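Local coordinates for amidohydrolase (Brucella melitensis biovar Abortus, PDB 4F0L), which is an iron-bound member of the amidohydrolase family and probably acts as a metal-dependent deaminase, possibly on formimidoylglutamate-like substrates, at residues Lys258-Asp266 with Leu276-Glu286. Numbering follows the deposited sequence.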
ATOM      1  N   LYS B 258      33.684  11.922   5.832  1.00 35.46           N
ATOM      2  CA  LYS B 258      32.643  12.376   4.902  1.00 34.24           C
ATOM      3  C   LYS B 258      31.458  11.400   4.896  1.00 31.26           C
ATOM      4  O   LYS B 258      31.601  10.207   5.176  1.00 29.54           O
ATOM      5  CB  LYS B 258      33.185  12.478   3.474  1.00 35.44           C
ATOM      6  CG  LYS B 258      34.153  13.621   3.222  1.00 38.24           C
ATOM      7  CD  LYS B 258      34.786  13.494   1.837  1.00 38.87           C
ATOM      8  CE  LYS B 258      35.963  14.439   1.619  1.00 41.14           C
ATOM      9  NZ  LYS B 258      35.702  15.482   0.587  1.00 40.52           N
ATOM     10  N   ARG B 259      30.291  11.931   4.561  1.00 29.92           N
ATOM     11  CA  ARG B 259      29.098  11.106   4.385  1.00 27.58           C
ATOM     12  C   ARG B 259      29.179  10.414   3.024  1.00 26.32           C
ATOM     13  O   ARG B 259      30.014  10.762   2.185  1.00 26.30           O
ATOM     14  CB  ARG B 259      27.840  11.977   4.487  1.00 27.76           C
ATOM     15  CG  ARG B 259      27.671  12.769   5.784  1.00 28.52           C
ATOM     16  CD  ARG B 259      26.557  13.825   5.619  1.00 29.44           C
ATOM     17  NE  ARG B 259      25.270  13.166   5.330  1.00 29.04           N
ATOM     18  CZ  ARG B 259      24.436  12.709   6.262  1.00 27.94           C
ATOM     19  NH1 ARG B 259      24.701  12.886   7.562  1.00 28.58           N
ATOM     20  NH2 ARG B 259      23.343  12.073   5.902  1.00 27.23           N
ATOM     21  N   PRO B 260      28.334   9.395   2.791  1.00 24.98           N
ATOM     22  CA  PRO B 260      28.495   8.618   1.557  1.00 24.07           C
ATOM     23  C   PRO B 260      28.276   9.413   0.257  1.00 23.78           C
ATOM     24  O   PRO B 260      29.129   9.374  -0.627  1.00 23.10           O
ATOM     25  CB  PRO B 260      27.472   7.470   1.724  1.00 23.70           C
ATOM     26  CG  PRO B 260      27.407   7.314   3.221  1.00 24.18           C
ATOM     27  CD  PRO B 260      27.479   8.714   3.769  1.00 24.25           C
ATOM     28  N   VAL B 261      27.159  10.127   0.115  1.00 24.01           N
ATOM     29  CA  VAL B 261      26.888  10.770  -1.178  1.00 23.53           C
ATOM     30  C   VAL B 261      27.968  11.842  -1.383  1.00 25.39           C
ATOM     31  O   VAL B 261      28.557  11.950  -2.436  1.00 26.30           O
ATOM     32  CB  VAL B 261      25.462  11.369  -1.268  1.00 23.35           C
ATOM     33  CG1 VAL B 261      25.334  12.228  -2.527  1.00 21.88           C
ATOM     34  CG2 VAL B 261      24.404  10.250  -1.206  1.00 22.40           C
ATOM     35  N   GLU B 262      28.246  12.603  -0.345  1.00 25.49           N
ATOM     36  CA  GLU B 262      29.296  13.602  -0.383  1.00 27.01           C
ATOM     37  C   GLU B 262      30.631  12.995  -0.843  1.00 27.59           C
ATOM     38  O   GLU B 262      31.322  13.533  -1.709  1.00 27.91           O
ATOM     39  CB  GLU B 262      29.420  14.193   1.039  1.00 27.63           C
ATOM     40  CG  GLU B 262      30.509  15.215   1.220  1.00 29.48           C
ATOM     41  CD  GLU B 262      30.777  15.566   2.659  1.00 29.79           C
ATOM     42  OE1 GLU B 262      30.342  14.855   3.598  1.00 29.31           O
ATOM     43  OE2 GLU B 262      31.457  16.584   2.838  1.00 32.11           O
ATOM     44  N   TRP B 263      30.981  11.855  -0.276  1.00 26.72           N
ATOM     45  CA  TRP B 263      32.233  11.223  -0.630  1.00 27.38           C
ATOM     46  C   TRP B 263      32.237  10.857  -2.091  1.00 27.85           C
ATOM     47  O   TRP B 263      33.192  11.166  -2.833  1.00 27.45           O
ATOM     48  CB  TRP B 263      32.442  10.015   0.244  1.00 27.11           C
ATOM     49  CG  TRP B 263      33.787   9.434   0.022  1.00 27.58           C
ATOM     50  CD1 TRP B 263      34.938   9.636   0.777  1.00 28.49           C
ATOM     51  CD2 TRP B 263      34.190   8.570  -1.078  1.00 27.21           C
ATOM     52  NE1 TRP B 263      35.991   8.957   0.228  1.00 29.03           N
ATOM     53  CE2 TRP B 263      35.610   8.308  -0.887  1.00 28.24           C
ATOM     54  CE3 TRP B 263      33.541   8.011  -2.164  1.00 26.34           C
ATOM     55  CZ2 TRP B 263      36.322   7.510  -1.749  1.00 29.22           C
ATOM     56  CZ3 TRP B 263      34.277   7.216  -3.033  1.00 27.02           C
ATOM     57  CH2 TRP B 263      35.636   6.978  -2.830  1.00 27.70           C
ATOM     58  N   LEU B 264      31.134  10.248  -2.542  1.00 26.21           N
ATOM     59  CA  LEU B 264      31.006   9.874  -3.926  1.00 26.56           C
ATOM     60  C   LEU B 264      31.107  11.104  -4.866  1.00 27.24           C
ATOM     61  O   LEU B 264      31.812  11.068  -5.877  1.00 27.45           O
ATOM     62  CB  LEU B 264      29.692   9.106  -4.141  1.00 25.52           C
ATOM     63  CG  LEU B 264      29.532   8.409  -5.493  1.00 25.30           C
ATOM     64  CD1 LEU B 264      30.604   7.341  -5.653  1.00 25.34           C
ATOM     65  CD2 LEU B 264      28.130   7.790  -5.615  1.00 23.65           C
ATOM     66  N   LEU B 265      30.400  12.183  -4.546  1.00 28.01           N
ATOM     67  CA  LEU B 265      30.418  13.375  -5.411  1.00 28.94           C
ATOM     68  C   LEU B 265      31.823  14.003  -5.472  1.00 30.67           C
ATOM     69  O   LEU B 265      32.208  14.557  -6.495  1.00 29.31           O
ATOM     70  CB  LEU B 265      29.402  14.410  -4.941  1.00 29.17           C
ATOM     71  CG  LEU B 265      27.933  13.969  -5.014  1.00 28.53           C
ATOM     72  CD1 LEU B 265      27.027  15.079  -4.509  1.00 29.00           C
ATOM     73  CD2 LEU B 265      27.602  13.566  -6.450  1.00 28.71           C
ATOM     74  N   ASP B 266      32.579  13.885  -4.384  1.00 32.40           N
ATOM     75  CA  ASP B 266      33.943  14.429  -4.329  1.00 34.74           C
ATOM     76  C   ASP B 266      34.980  13.569  -5.045  1.00 35.56           C
ATOM     77  O   ASP B 266      36.018  14.100  -5.469  1.00 36.49           O
ATOM     78  CB  ASP B 266      34.423  14.601  -2.881  1.00 36.54           C
ATOM     79  CG  ASP B 266      33.729  15.743  -2.150  1.00 37.28           C
ATOM     80  OD1 ASP B 266      32.979  16.514  -2.784  1.00 38.56           O
ATOM     81  OD2 ASP B 266      33.957  15.888  -0.935  1.00 38.70           O
ATOM     82  N   LEU B 276      21.922   6.706  -8.073  1.00 16.91           N
ATOM     83  CA  LEU B 276      22.320   6.403  -6.700  1.00 17.25           C
ATOM     84  C   LEU B 276      21.106   5.823  -6.069  1.00 16.81           C
ATOM     85  O   LEU B 276      20.092   6.499  -5.934  1.00 16.96           O
ATOM     86  CB  LEU B 276      22.766   7.659  -5.948  1.00 17.32           C
ATOM     87  CG  LEU B 276      23.823   8.548  -6.594  1.00 17.94           C
ATOM     88  CD1 LEU B 276      24.336   9.600  -5.591  1.00 17.36           C
ATOM     89  CD2 LEU B 276      24.944   7.725  -7.204  1.00 17.71           C
ATOM     90  N   ILE B 277      21.201   4.558  -5.706  1.00 16.67           N
ATOM     91  CA  ILE B 277      20.066   3.804  -5.175  1.00 16.06           C
ATOM     92  C   ILE B 277      19.844   4.152  -3.685  1.00 16.39           C
ATOM     93  O   ILE B 277      20.784   4.175  -2.879  1.00 15.99           O
ATOM     94  CB  ILE B 277      20.260   2.280  -5.356  1.00 15.57           C
ATOM     95  CG1 ILE B 277      20.659   1.964  -6.805  1.00 16.20           C
ATOM     96  CG2 ILE B 277      18.969   1.522  -4.994  1.00 15.60           C
ATOM     97  CD1 ILE B 277      19.581   2.337  -7.824  1.00 15.36           C
ATOM     98  N   HIS B 278      18.584   4.422  -3.346  1.00 16.31           N
ATOM     99  CA  HIS B 278      18.175   4.904  -2.012  1.00 16.92           C
ATOM    100  C   HIS B 278      18.522   6.344  -1.753  1.00 17.15           C
ATOM    101  O   HIS B 278      17.613   7.215  -1.757  1.00 16.72           O
ATOM    102  CB  HIS B 278      18.639   3.973  -0.872  1.00 17.26           C
ATOM    103  CG  HIS B 278      18.283   2.529  -1.106  1.00 17.66           C
ATOM    104  ND1 HIS B 278      17.013   2.126  -1.288  1.00 17.31           N
ATOM    105  CD2 HIS B 278      19.088   1.391  -1.229  1.00 18.50           C
ATOM    106  CE1 HIS B 278      16.990   0.795  -1.500  1.00 17.40           C
ATOM    107  NE2 HIS B 278      18.270   0.346  -1.485  1.00 18.36           N
ATOM    108  N   ALA B 279      19.810   6.632  -1.519  1.00 17.65           N
ATOM    109  CA  ALA B 279      20.243   7.985  -1.189  1.00 18.22           C
ATOM    110  C   ALA B 279      19.328   8.528  -0.090  1.00 18.42           C
ATOM    111  O   ALA B 279      18.952   9.695  -0.117  1.00 18.81           O
ATOM    112  CB  ALA B 279      20.179   8.892  -2.409  1.00 18.21           C
ATOM    113  N   THR B 280      19.006   7.672   0.891  1.00 18.22           N
ATOM    114  CA  THR B 280      17.961   7.962   1.868  1.00 17.71           C
ATOM    115  C   THR B 280      18.393   8.968   2.938  1.00 19.76           C
ATOM    116  O   THR B 280      17.568   9.782   3.370  1.00 20.46           O
ATOM    117  CB  THR B 280      17.503   6.679   2.558  1.00 17.44           C
ATOM    118  OG1 THR B 280      17.204   5.709   1.539  1.00 15.83           O
ATOM    119  CG2 THR B 280      16.291   6.932   3.499  1.00 16.54           C
ATOM    120  N   HIS B 281      19.652   8.923   3.348  1.00 20.13           N
ATOM    121  CA  HIS B 281      20.141   9.801   4.389  1.00 22.48           C
ATOM    122  C   HIS B 281      21.121  10.765   3.784  1.00 22.58           C
ATOM    123  O   HIS B 281      22.326  10.482   3.659  1.00 23.57           O
ATOM    124  CB  HIS B 281      20.752   8.995   5.550  1.00 23.52           C
ATOM    125  CG  HIS B 281      19.801   7.977   6.129  1.00 23.66           C
ATOM    126  ND1 HIS B 281      18.905   8.280   7.092  1.00 24.58           N
ATOM    127  CD2 HIS B 281      19.575   6.654   5.789  1.00 22.94           C
ATOM    128  CE1 HIS B 281      18.148   7.199   7.367  1.00 23.42           C
ATOM    129  NE2 HIS B 281      18.555   6.201   6.573  1.00 23.64           N
ATOM    130  N   MET B 282      20.614  11.937   3.415  1.00 23.10           N
ATOM    131  CA  MET B 282      21.458  13.014   2.899  1.00 23.29           C
ATOM    132  C   MET B 282      21.216  14.316   3.649  1.00 24.90           C
ATOM    133  O   MET B 282      20.084  14.606   4.071  1.00 24.69           O
ATOM    134  CB  MET B 282      21.148  13.263   1.438  1.00 22.44           C
ATOM    135  CG  MET B 282      21.613  12.180   0.504  1.00 21.68           C
ATOM    136  SD  MET B 282      21.443  12.628  -1.246  1.00 21.61           S
ATOM    137  CE  MET B 282      19.666  12.882  -1.353  1.00 20.81           C
ATOM    138  N   SER B 283      22.281  15.097   3.816  1.00 27.17           N
ATOM    139  CA  SER B 283      22.147  16.483   4.280  1.00 28.49           C
ATOM    140  C   SER B 283      21.524  17.306   3.171  1.00 29.06           C
ATOM    141  O   SER B 283      21.369  16.819   2.046  1.00 28.08           O
ATOM    142  CB  SER B 283      23.502  17.080   4.661  1.00 28.77           C
ATOM    143  OG  SER B 283      24.317  17.173   3.505  1.00 28.52           O
ATOM    144  N   ASP B 284      21.160  18.545   3.497  1.00 31.16           N
ATOM    145  CA  ASP B 284      20.543  19.428   2.519  1.00 32.24           C
ATOM    146  C   ASP B 284      21.562  19.752   1.424  1.00 29.91           C
ATOM    147  O   ASP B 284      21.195  19.768   0.248  1.00 28.20           O
ATOM    148  CB  ASP B 284      19.942  20.693   3.183  1.00 34.87           C
ATOM    149  CG  ASP B 284      18.630  20.398   3.953  1.00 38.44           C
ATOM    150  OD1 ASP B 284      18.063  19.276   3.843  1.00 39.81           O
ATOM    151  OD2 ASP B 284      18.149  21.296   4.681  1.00 43.55           O
ATOM    152  N   GLU B 285      22.832  19.918   1.799  1.00 28.55           N
ATOM    153  CA  GLU B 285      23.899  20.185   0.832  1.00 28.38           C
ATOM    154  C   GLU B 285      24.165  19.010  -0.102  1.00 27.52           C
ATOM    155  O   GLU B 285      24.309  19.216  -1.305  1.00 27.76           O
ATOM    156  CB  GLU B 285      25.220  20.579   1.529  1.00 30.21           C
ATOM    157  N   GLU B 286      24.227  17.790   0.432  1.00 25.98           N
ATOM    158  CA  GLU B 286      24.364  16.598  -0.416  1.00 25.02           C
ATOM    159  C   GLU B 286      23.209  16.484  -1.403  1.00 23.92           C
ATOM    160  O   GLU B 286      23.414  16.177  -2.563  1.00 23.17           O
ATOM    161  CB  GLU B 286      24.358  15.329   0.420  1.00 24.76           C
ATOM    162  CG  GLU B 286      25.707  14.875   0.920  1.00 25.41           C
ATOM    163  CD  GLU B 286      25.577  13.713   1.901  1.00 25.23           C
ATOM    164  OE1 GLU B 286      24.670  13.734   2.756  1.00 23.67           O
ATOM    165  OE2 GLU B 286      26.373  12.765   1.790  1.00 26.24           O
TER
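Arg259, the N-cap residue of helix 260-267, extends its guanidinium to Glu286 and to the loop leading into helix 284-293. Its chain bends at chi3 (62°), which swings NE over the Glu286 carboxylate: NE donates to OE1 at 2.7 Å in a salt bridge. The two flat groups stand almost perpendicular, 86° apart; OE1 lies near the guanidinium edge, and NE comes from above the carboxylate plane. Farther out, Arg259 NH2 makes a weak, bent bond to His281 O (2.9 Å), while the His281 ring is tied by NE2 to Asp309 O. Next along the helix, both methyls of Val261 lie against Met282, CG2 at 3.8 Å from SD, and CG1 also borders Leu276 CD1.

Both helices belong to the (beta/alpha)8 barrel typical of amidohydrolases: helix 260-267 comes, after helix 246-256, between parallel strands 238-242 and 274-276, and helix 284-293 follows the latter. Leu276 lies on strand 274-276, its side chain about 8 Å from that of the iron ligand His241. Glu286 also completes a capping box with Ser283, whose OG accepts from Glu286 N at 3.1 Å while Ser283 N donates to the anti lone pair of OE1. That oxygen is thus gripped by two donors, one from each segment.

The other carboxylate oxygen is turned to the opening of helix 260-267, where Glu262 N donates to the anti lone pair of OE2 at 2.8 Å. One buried side chain therefore serves the first turns of two helices, and the helix 260-267 dipole, with Arg259, would be expected to stabilise its negative charge. Further along the helix, Leu264 meets Leu276 tip to tip, CD2 to CD2 at 3.6 Å, and Leu265 lies beside the Glu286 carbonyl and touches His289 of helix 284-293.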